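Local coordinates for Pex (Synechococcus elongatus PCC 7942, PDB 2E1N), which modifies the cyanobacterial circadian clock as a period extender, probably by binding DNA as a PadR-like winged-helix protein, at residues B[34-44]-B[109-119]. Residues are numbered along the deposited sequence; the frame is centred on the assembly and turned at random.
Sequences LAVCYVLAVLR and DRSRDLAQLWE
Arg44 NH1 is gripped at the N-terminal end of helix 110-119 by Ser111, in its first turn, and Asp109, just before it: it donates to Ser111 OG at 3.1 Å, nearly straight at 163° and in the guanidinium plane, and to Asp109 OD2 at 3.3 Å, a more bent salt bridge on the syn side of the carboxylate but tilted somewhat out of its plane. Ser111 OG in turn donates to Asp109 OD1, fixing how the carboxylate is turned. The bend at chi3 (52°) turns the guanidinium across that end of the helix, while Arg44 CD rests against Ala115 CB. Over one guanidinium face comes Arg112 CD, and Arg44 NH2 lies 3.0 Å from Arg112 NH1, two like-charged donors and no bond, a repulsion Asp109 probably offsets in part. Cut back to an alanine, Arg44 would probably leave Asp109 without its cationic mate here, Ser111 OG without the NH1 donor, and a gap beside the Ala115 methyl.

Farther along, the axes approach to 7.5 Å, and small Ala41 and Ala115 have the nearest CA atoms. Trp118, its CG anti to the backbone N (chi1 173°), enters as a knob among Leu34, Cys37, Tyr38 and Ala41, with Tyr38 CB 3.8 Å above the centroid of its six-membered ring, a CH-pi contact.

Thus a greasy, buried middle holds helix 110-123 to helix 32-43 of the winged-helix domain, with charge pairing confined to the more exposed end.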
loop_
_atom_site.group_PDB
_atom_site.type_symbol
_atom_site.label_atom_id
_atom_site.label_comp_id
_atom_site.label_asym_id
_atom_site.label_seq_id
_atom_site.Cartn_x
_atom_site.Cartn_y
_atom_site.Cartn_z
ATOM N N LEU B 34 -0.335 10.313 6.240
ATOM C CA LEU B 34 -0.460 10.744 4.864
ATOM C C LEU B 34 -1.611 11.701 4.684
ATOM O O LEU B 34 -1.510 12.634 3.874
ATOM C CB LEU B 34 -0.717 9.562 3.922
ATOM C CG LEU B 34 0.477 8.661 3.731
ATOM C CD1 LEU B 34 0.054 7.246 3.306
ATOM C CD2 LEU B 34 1.375 9.352 2.698
ATOM N N ALA B 35 -2.689 11.505 5.433
ATOM C CA ALA B 35 -3.844 12.428 5.323
ATOM C C ALA B 35 -3.494 13.853 5.766
ATOM O O ALA B 35 -3.944 14.810 5.137
ATOM C CB ALA B 35 -5.018 11.913 6.123
ATOM N N VAL B 36 -2.721 14.009 6.843
ATOM C CA VAL B 36 -2.262 15.333 7.246
ATOM C C VAL B 36 -1.489 16.020 6.116
ATOM O O VAL B 36 -1.718 17.191 5.810
ATOM C CB VAL B 36 -1.441 15.276 8.561
ATOM C CG1 VAL B 36 -0.685 16.668 8.750
ATOM C CG2 VAL B 36 -2.306 14.963 9.698
ATOM N N CYS B 37 -0.575 15.293 5.464
ATOM C CA CYS B 37 0.234 15.889 4.378
ATOM C C CYS B 37 -0.586 16.188 3.124
ATOM O O CYS B 37 -0.402 17.237 2.489
ATOM C CB CYS B 37 1.393 14.972 4.071
ATOM S SG CYS B 37 2.424 14.768 5.558
ATOM N N TYR B 38 -1.493 15.274 2.762
ATOM C CA TYR B 38 -2.422 15.514 1.634
ATOM C C TYR B 38 -3.300 16.762 1.879
ATOM O O TYR B 38 -3.428 17.650 1.043
ATOM C CB TYR B 38 -3.312 14.274 1.392
ATOM C CG TYR B 38 -4.554 14.617 0.568
ATOM C CD1 TYR B 38 -4.443 15.021 -0.766
ATOM C CD2 TYR B 38 -5.810 14.555 1.129
ATOM C CE1 TYR B 38 -5.591 15.390 -1.499
ATOM C CE2 TYR B 38 -6.948 14.900 0.392
ATOM C CZ TYR B 38 -6.803 15.350 -0.911
ATOM O OH TYR B 38 -7.878 15.722 -1.673
ATOM N N VAL B 39 -3.924 16.829 3.041
ATOM C CA VAL B 39 -4.777 17.972 3.333
ATOM C C VAL B 39 -3.984 19.251 3.229
ATOM O O VAL B 39 -4.418 20.212 2.589
ATOM C CB VAL B 39 -5.429 17.812 4.709
ATOM C CG1 VAL B 39 -6.121 19.089 5.157
ATOM C CG2 VAL B 39 -6.412 16.598 4.684
ATOM N N LEU B 40 -2.790 19.280 3.795
ATOM C CA LEU B 40 -1.973 20.476 3.697
ATOM C C LEU B 40 -1.548 20.838 2.280
ATOM O O LEU B 40 -1.543 22.023 1.922
ATOM C CB LEU B 40 -0.782 20.386 4.652
ATOM C CG LEU B 40 -1.147 20.501 6.155
ATOM C CD1 LEU B 40 0.133 20.364 6.996
ATOM C CD2 LEU B 40 -1.946 21.808 6.538
ATOM N N ALA B 41 -1.259 19.823 1.462
ATOM C CA ALA B 41 -0.967 20.026 0.025
ATOM C C ALA B 41 -2.135 20.750 -0.678
ATOM O O ALA B 41 -1.887 21.656 -1.490
ATOM C CB ALA B 41 -0.643 18.693 -0.652
ATOM N N VAL B 42 -3.372 20.381 -0.354
ATOM C CA VAL B 42 -4.559 21.044 -0.897
ATOM C C VAL B 42 -4.688 22.479 -0.412
ATOM O O VAL B 42 -4.848 23.403 -1.212
ATOM C CB VAL B 42 -5.852 20.244 -0.597
ATOM C CG1 VAL B 42 -7.100 20.997 -1.103
ATOM C CG2 VAL B 42 -5.760 18.849 -1.220
ATOM N N LEU B 43 -4.597 22.664 0.910
ATOM C CA LEU B 43 -4.844 23.950 1.540
ATOM C C LEU B 43 -3.786 25.004 1.202
ATOM O O LEU B 43 -4.033 26.203 1.339
ATOM C CB LEU B 43 -4.987 23.741 3.054
ATOM C CG LEU B 43 -6.190 22.918 3.506
ATOM C CD1 LEU B 43 -6.269 22.906 5.048
ATOM C CD2 LEU B 43 -7.540 23.444 2.922
ATOM N N ARG B 44 -2.599 24.568 0.767
ATOM C CA ARG B 44 -1.589 25.503 0.288
ATOM C C ARG B 44 -2.021 26.220 -0.999
ATOM O O ARG B 44 -1.463 27.282 -1.299
ATOM C CB ARG B 44 -0.239 24.823 0.099
ATOM C CG ARG B 44 0.401 24.479 1.442
ATOM C CD ARG B 44 1.729 23.755 1.281
ATOM N NE ARG B 44 2.616 24.471 0.386
ATOM C CZ ARG B 44 3.339 25.521 0.721
ATOM N NH1 ARG B 44 3.301 26.032 1.939
ATOM N NH2 ARG B 44 4.110 26.067 -0.191
ATOM N N ASP B 109 6.029 28.216 8.695
ATOM C CA ASP B 109 5.183 27.570 7.683
ATOM C C ASP B 109 5.391 26.044 7.780
ATOM O O ASP B 109 6.226 25.466 7.083
ATOM C CB ASP B 109 5.584 28.075 6.294
ATOM C CG ASP B 109 4.630 27.632 5.190
ATOM O OD1 ASP B 109 3.598 26.988 5.490
ATOM O OD2 ASP B 109 4.926 27.964 4.014
ATOM N N ARG B 110 4.657 25.409 8.686
ATOM C CA ARG B 110 4.773 23.945 8.854
ATOM C C ARG B 110 4.237 23.196 7.628
ATOM O O ARG B 110 4.671 22.047 7.313
ATOM C CB ARG B 110 3.999 23.510 10.101
ATOM C CG ARG B 110 4.724 23.711 11.400
ATOM C CD ARG B 110 5.920 22.784 11.567
ATOM N NE ARG B 110 5.765 21.491 10.901
ATOM C CZ ARG B 110 6.197 20.325 11.381
ATOM N NH1 ARG B 110 6.824 20.240 12.550
ATOM N NH2 ARG B 110 5.994 19.224 10.681
ATOM N N SER B 111 3.284 23.820 6.934
ATOM C CA SER B 111 2.625 23.182 5.816
ATOM C C SER B 111 3.537 22.849 4.635
ATOM O O SER B 111 3.329 21.840 3.992
ATOM C CB SER B 111 1.410 24.009 5.344
ATOM O OG SER B 111 1.808 25.096 4.539
ATOM N N ARG B 112 4.569 23.650 4.358
ATOM C CA ARG B 112 5.398 23.402 3.171
ATOM C C ARG B 112 6.092 22.051 3.247
ATOM O O ARG B 112 6.014 21.224 2.335
ATOM C CB ARG B 112 6.460 24.492 3.029
ATOM C CG ARG B 112 7.425 24.315 1.861
ATOM C CD ARG B 112 6.741 24.133 0.507
ATOM N NE ARG B 112 7.424 24.867 -0.576
ATOM C CZ ARG B 112 6.947 25.036 -1.818
ATOM N NH1 ARG B 112 5.759 24.552 -2.171
ATOM N NH2 ARG B 112 7.661 25.714 -2.714
ATOM N N ASP B 113 6.800 21.872 4.351
ATOM C CA ASP B 113 7.527 20.652 4.670
ATOM C C ASP B 113 6.631 19.406 4.570
ATOM O O ASP B 113 6.981 18.397 3.932
ATOM C CB ASP B 113 8.071 20.840 6.101
ATOM C CG ASP B 113 8.808 19.648 6.613
ATOM O OD1 ASP B 113 8.843 19.499 7.856
ATOM O OD2 ASP B 113 9.367 18.868 5.813
ATOM N N LEU B 114 5.454 19.485 5.183
ATOM C CA LEU B 114 4.564 18.324 5.233
ATOM C C LEU B 114 3.943 18.078 3.862
ATOM O O LEU B 114 3.831 16.954 3.421
ATOM C CB LEU B 114 3.480 18.535 6.297
ATOM C CG LEU B 114 4.025 18.641 7.735
ATOM C CD1 LEU B 114 2.983 19.131 8.709
ATOM C CD2 LEU B 114 4.607 17.320 8.197
ATOM N N ALA B 115 3.568 19.139 3.158
ATOM C CA ALA B 115 3.057 18.997 1.789
ATOM C C ALA B 115 4.063 18.333 0.853
ATOM O O ALA B 115 3.700 17.492 0.032
ATOM C CB ALA B 115 2.634 20.365 1.245
ATOM N N GLN B 116 5.326 18.709 0.986
ATOM C CA GLN B 116 6.417 18.063 0.249
ATOM C C GLN B 116 6.474 16.560 0.485
ATOM O O GLN B 116 6.752 15.796 -0.439
ATOM C CB GLN B 116 7.751 18.686 0.648
ATOM C CG GLN B 116 7.947 20.123 0.184
ATOM C CD GLN B 116 9.396 20.535 0.190
ATOM O OE1 GLN B 116 10.243 19.851 -0.397
ATOM N NE2 GLN B 116 9.701 21.637 0.850
ATOM N N LEU B 117 6.215 16.124 1.717
ATOM C CA LEU B 117 6.257 14.709 2.048
ATOM C C LEU B 117 5.167 13.922 1.273
ATOM O O LEU B 117 5.379 12.769 0.885
ATOM C CB LEU B 117 6.101 14.488 3.546
ATOM C CG LEU B 117 7.200 14.999 4.490
ATOM C CD1 LEU B 117 6.747 14.782 5.926
ATOM C CD2 LEU B 117 8.516 14.309 4.233
ATOM N N TRP B 118 4.000 14.538 1.075
ATOM C CA TRP B 118 2.963 13.980 0.207
ATOM C C TRP B 118 3.462 13.803 -1.229
ATOM O O TRP B 118 3.447 12.685 -1.774
ATOM C CB TRP B 118 1.731 14.897 0.238
ATOM C CG TRP B 118 0.643 14.568 -0.717
ATOM C CD1 TRP B 118 0.186 15.350 -1.750
ATOM C CD2 TRP B 118 -0.151 13.395 -0.722
ATOM N NE1 TRP B 118 -0.833 14.713 -2.407
ATOM C CE2 TRP B 118 -1.068 13.516 -1.786
ATOM C CE3 TRP B 118 -0.171 12.235 0.066
ATOM C CZ2 TRP B 118 -1.984 12.533 -2.083
ATOM C CZ3 TRP B 118 -1.080 11.274 -0.224
ATOM C CH2 TRP B 118 -1.977 11.420 -1.305
ATOM N N GLU B 119 3.925 14.892 -1.813
ATOM C CA GLU B 119 4.321 14.888 -3.223
ATOM C C GLU B 119 5.470 13.901 -3.458
ATOM O O GLU B 119 5.475 13.134 -4.446
ATOM C CB GLU B 119 4.716 16.285 -3.698
ATOM C CG GLU B 119 3.666 17.385 -3.509
ATOM C CD GLU B 119 2.377 17.215 -4.353
ATOM O OE1 GLU B 119 1.362 17.871 -3.999
ATOM O OE2 GLU B 119 2.372 16.469 -5.362
#